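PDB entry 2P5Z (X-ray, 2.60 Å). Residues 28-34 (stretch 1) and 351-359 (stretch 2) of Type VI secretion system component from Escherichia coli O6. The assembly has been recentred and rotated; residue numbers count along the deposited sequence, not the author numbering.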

# COMPACT_ATOMS: atom_id res chain seq x y z
N VAL A 28 -25.89 -1.13 30.10
CA VAL A 28 -24.58 -1.20 29.47
C VAL A 28 -23.51 -1.23 30.53
O VAL A 28 -23.32 -0.27 31.28
CB VAL A 28 -24.35 0.01 28.50
CG1 VAL A 28 -22.88 0.10 28.06
CG2 VAL A 28 -25.26 -0.09 27.29
N ASP A 29 -22.81 -2.35 30.59
CA ASP A 29 -21.78 -2.53 31.59
C ASP A 29 -20.42 -2.74 30.91
O ASP A 29 -20.17 -3.78 30.30
CB ASP A 29 -22.15 -3.71 32.48
CG ASP A 29 -21.28 -3.82 33.71
OD1 ASP A 29 -20.65 -2.80 34.11
OD2 ASP A 29 -21.22 -4.94 34.28
N VAL A 30 -19.54 -1.74 31.03
CA VAL A 30 -18.28 -1.73 30.30
C VAL A 30 -17.34 -2.85 30.72
O VAL A 30 -16.91 -2.92 31.87
CB VAL A 30 -17.57 -0.36 30.41
CG1 VAL A 30 -16.22 -0.38 29.69
CG2 VAL A 30 -18.45 0.75 29.84
N LEU A 31 -17.04 -3.74 29.78
CA LEU A 31 -16.12 -4.84 29.98
C LEU A 31 -14.70 -4.38 29.77
O LEU A 31 -13.95 -4.22 30.73
CB LEU A 31 -16.45 -5.95 29.00
CG LEU A 31 -15.71 -7.28 29.15
CD1 LEU A 31 -15.91 -7.81 30.54
CD2 LEU A 31 -16.24 -8.26 28.14
N THR A 32 -14.33 -4.14 28.52
CA THR A 32 -13.00 -3.60 28.20
C THR A 32 -13.06 -2.53 27.10
O THR A 32 -14.03 -2.46 26.34
CB THR A 32 -12.01 -4.73 27.80
OG1 THR A 32 -10.68 -4.20 27.70
CG2 THR A 32 -12.41 -5.41 26.51
N PHE A 33 -12.04 -1.68 27.03
CA PHE A 33 -11.95 -0.73 25.94
C PHE A 33 -10.54 -0.44 25.43
O PHE A 33 -9.55 -0.55 26.16
CB PHE A 33 -12.67 0.57 26.27
CG PHE A 33 -11.87 1.54 27.08
CD1 PHE A 33 -12.01 1.59 28.45
CD2 PHE A 33 -10.98 2.41 26.48
CE1 PHE A 33 -11.28 2.50 29.20
CE2 PHE A 33 -10.25 3.29 27.24
CZ PHE A 33 -10.39 3.34 28.60
N GLU A 34 -10.48 0.00 24.18
CA GLU A 34 -9.26 0.49 23.56
C GLU A 34 -9.59 1.78 22.82
O GLU A 34 -10.54 1.81 22.02
CB GLU A 34 -8.72 -0.57 22.61
CG GLU A 34 -7.23 -0.47 22.37
CD GLU A 34 -6.58 -1.84 22.33
OE1 GLU A 34 -7.32 -2.85 22.24
OE2 GLU A 34 -5.33 -1.90 22.40
N SER A 351 -6.44 2.52 27.36
CA SER A 351 -7.01 1.20 27.71
C SER A 351 -7.47 1.00 29.17
O SER A 351 -6.99 1.67 30.09
CB SER A 351 -6.04 0.08 27.37
OG SER A 351 -6.78 -1.01 26.85
N ALA A 352 -8.41 0.07 29.35
CA ALA A 352 -8.78 -0.47 30.66
C ALA A 352 -9.59 -1.72 30.48
O ALA A 352 -9.97 -2.08 29.34
CB ALA A 352 -9.56 0.51 31.47
N ALA A 353 -9.85 -2.37 31.60
CA ALA A 353 -10.76 -3.50 31.67
C ALA A 353 -11.20 -3.55 33.11
O ALA A 353 -10.60 -2.87 33.96
CB ALA A 353 -10.07 -4.79 31.27
N ARG A 354 -12.24 -4.33 33.40
CA ARG A 354 -12.71 -4.52 34.77
C ARG A 354 -11.64 -5.11 35.71
O ARG A 354 -11.63 -4.79 36.89
CB ARG A 354 -13.96 -5.39 34.77
CG ARG A 354 -15.23 -4.66 34.37
CD ARG A 354 -16.41 -5.62 34.40
NE ARG A 354 -17.42 -5.29 33.40
CZ ARG A 354 -18.35 -6.14 32.98
NH1 ARG A 354 -18.38 -7.37 33.48
NH2 ARG A 354 -19.24 -5.77 32.08
N ASP A 355 -10.74 -5.93 35.16
CA ASP A 355 -9.62 -6.49 35.91
C ASP A 355 -8.26 -5.85 35.63
O ASP A 355 -7.24 -6.50 35.84
CB ASP A 355 -9.51 -7.99 35.63
CG ASP A 355 -9.25 -8.30 34.17
OD1 ASP A 355 -9.72 -7.54 33.30
OD2 ASP A 355 -8.57 -9.31 33.88
N ARG A 356 -8.22 -4.61 35.17
CA ARG A 356 -6.92 -4.01 34.79
C ARG A 356 -6.83 -2.52 35.03
O ARG A 356 -5.86 -2.03 35.61
CB ARG A 356 -6.59 -4.31 33.32
CG ARG A 356 -5.10 -4.40 33.06
CD ARG A 356 -4.75 -4.50 31.56
NE ARG A 356 -5.85 -4.92 30.69
CZ ARG A 356 -6.40 -4.16 29.74
NH1 ARG A 356 -5.97 -2.92 29.54
NH2 ARG A 356 -7.39 -4.64 28.99
N SER A 357 -7.84 -1.81 34.57
CA SER A 357 -7.92 -0.35 34.65
C SER A 357 -6.82 0.49 33.98
O SER A 357 -5.89 -0.02 33.34
CB SER A 357 -8.28 0.15 36.06
OG SER A 357 -9.29 1.15 35.98
N TYR A 358 -6.93 1.80 34.19
CA TYR A 358 -6.54 2.78 33.20
C TYR A 358 -5.05 3.04 33.03
O TYR A 358 -4.35 3.41 33.96
CB TYR A 358 -7.30 4.07 33.44
CG TYR A 358 -7.12 5.14 32.39
CD1 TYR A 358 -6.36 6.27 32.67
CD2 TYR A 358 -7.72 5.04 31.14
CE1 TYR A 358 -6.20 7.26 31.74
CE2 TYR A 358 -7.56 6.03 30.20
CZ TYR A 358 -6.79 7.14 30.50
OH TYR A 358 -6.61 8.16 29.60
N GLU A 359 -4.61 2.86 31.79
CA GLU A 359 -3.23 3.10 31.41
C GLU A 359 -3.22 3.68 30.00
O GLU A 359 -4.02 3.27 29.15
CB GLU A 359 -2.47 1.77 31.43
CG GLU A 359 -0.96 1.89 31.26
CD GLU A 359 -0.23 0.65 31.71
OE1 GLU A 359 0.95 0.50 31.33
OE2 GLU A 359 -0.83 -0.16 32.44

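The most unusual feature of this contact is Arg354, which takes over where the β pairing stops. Three successive carbonyls of the facing strand, those of Asp29, Val30 and Leu31, are all bonded by this one residue, and its backbone serves as well as its side chain. Its backbone N donates to Leu31 O at 3.2 Å, its NE to Val30 O at 2.9 Å, and its NH2 to Asp29 O at 2.8 Å. The side chain leaves its CA sideways, with chi1 at m and chi2 at t, and the long methylene run brings the guanidinium back along the neighbouring backbone. No other residue in the contact has so much surface covered by the opposite stretch as Arg354, with 110 Å².

The guanidinium is also held on both faces. Leu31 CD1 lies over one, 3.8 Å from Arg354 CZ, while Asp29 OD2 sits over the opposite one, 3.1 Å from Arg354 NH2. That carboxylate oxygen forms a salt bridge from well out of the guanidinium plane, so it contributes charge alone, with no N-H pointing at it; near the plane, the edge is used by the backbone carbonyls Val30 O and Asp29 O. Arginine suits the position because it has reach, several donors and flat faces that accept an apolar group and a charge alike.

The strand pairing behind this clamp is short and antiparallel, with 163° between the N-to-C directions of the two strands. Phe33 and Ala352 form its hydrogen-bonded pair. Phe33 N donates to Ala352 O at 3.1 Å with a nearly straight angle of 169°, whereas the return bond, from Ala352 N to Phe33 O, is weak at 3.4 Å. Hydroxyls reinforce both links: Thr32 OG1 donates to Ala352 O at 2.8 Å, and Ser351 OG donates to Phe33 O at 2.9 Å. Each of these carbonyls therefore accepts two hydrogen bonds from across the contact, and short hydroxyl side chains beside the pair are what make the second one possible. A CA-H...O contact between Ala353 CA and Leu31 O, 3.4 Å long, adds a smaller contribution.

The two sheet faces follow different rules. Thr32 and Ala353 share one with Glu34 and Ser351; at the first of these pairs the CA atoms of Thr32 and Ala353 come within 4.1 Å, and the alanine puts just a methyl beside the threonine, its CB 3.7 Å from Thr32 OG1. On this face too, Arg356 NH1 reaches Ser351 OG in a weak 3.4 Å hydrogen bond within its own stretch.

Phe33 and Ala352, both buried, point to the other face. With chi1 at p, the phenyl ring leans over the partner strand, one face covering Ala352 N and Ser351 C, and Phe33 CE1 packs 3.5 Å from Ala352 CB. The ring thus lies close over the backbone beside this small methyl. Tyr358 meets it edge to edge, with Phe33 CZ 4.1 Å from Tyr358 CD2. Altogether the two stretches bury 481 Å².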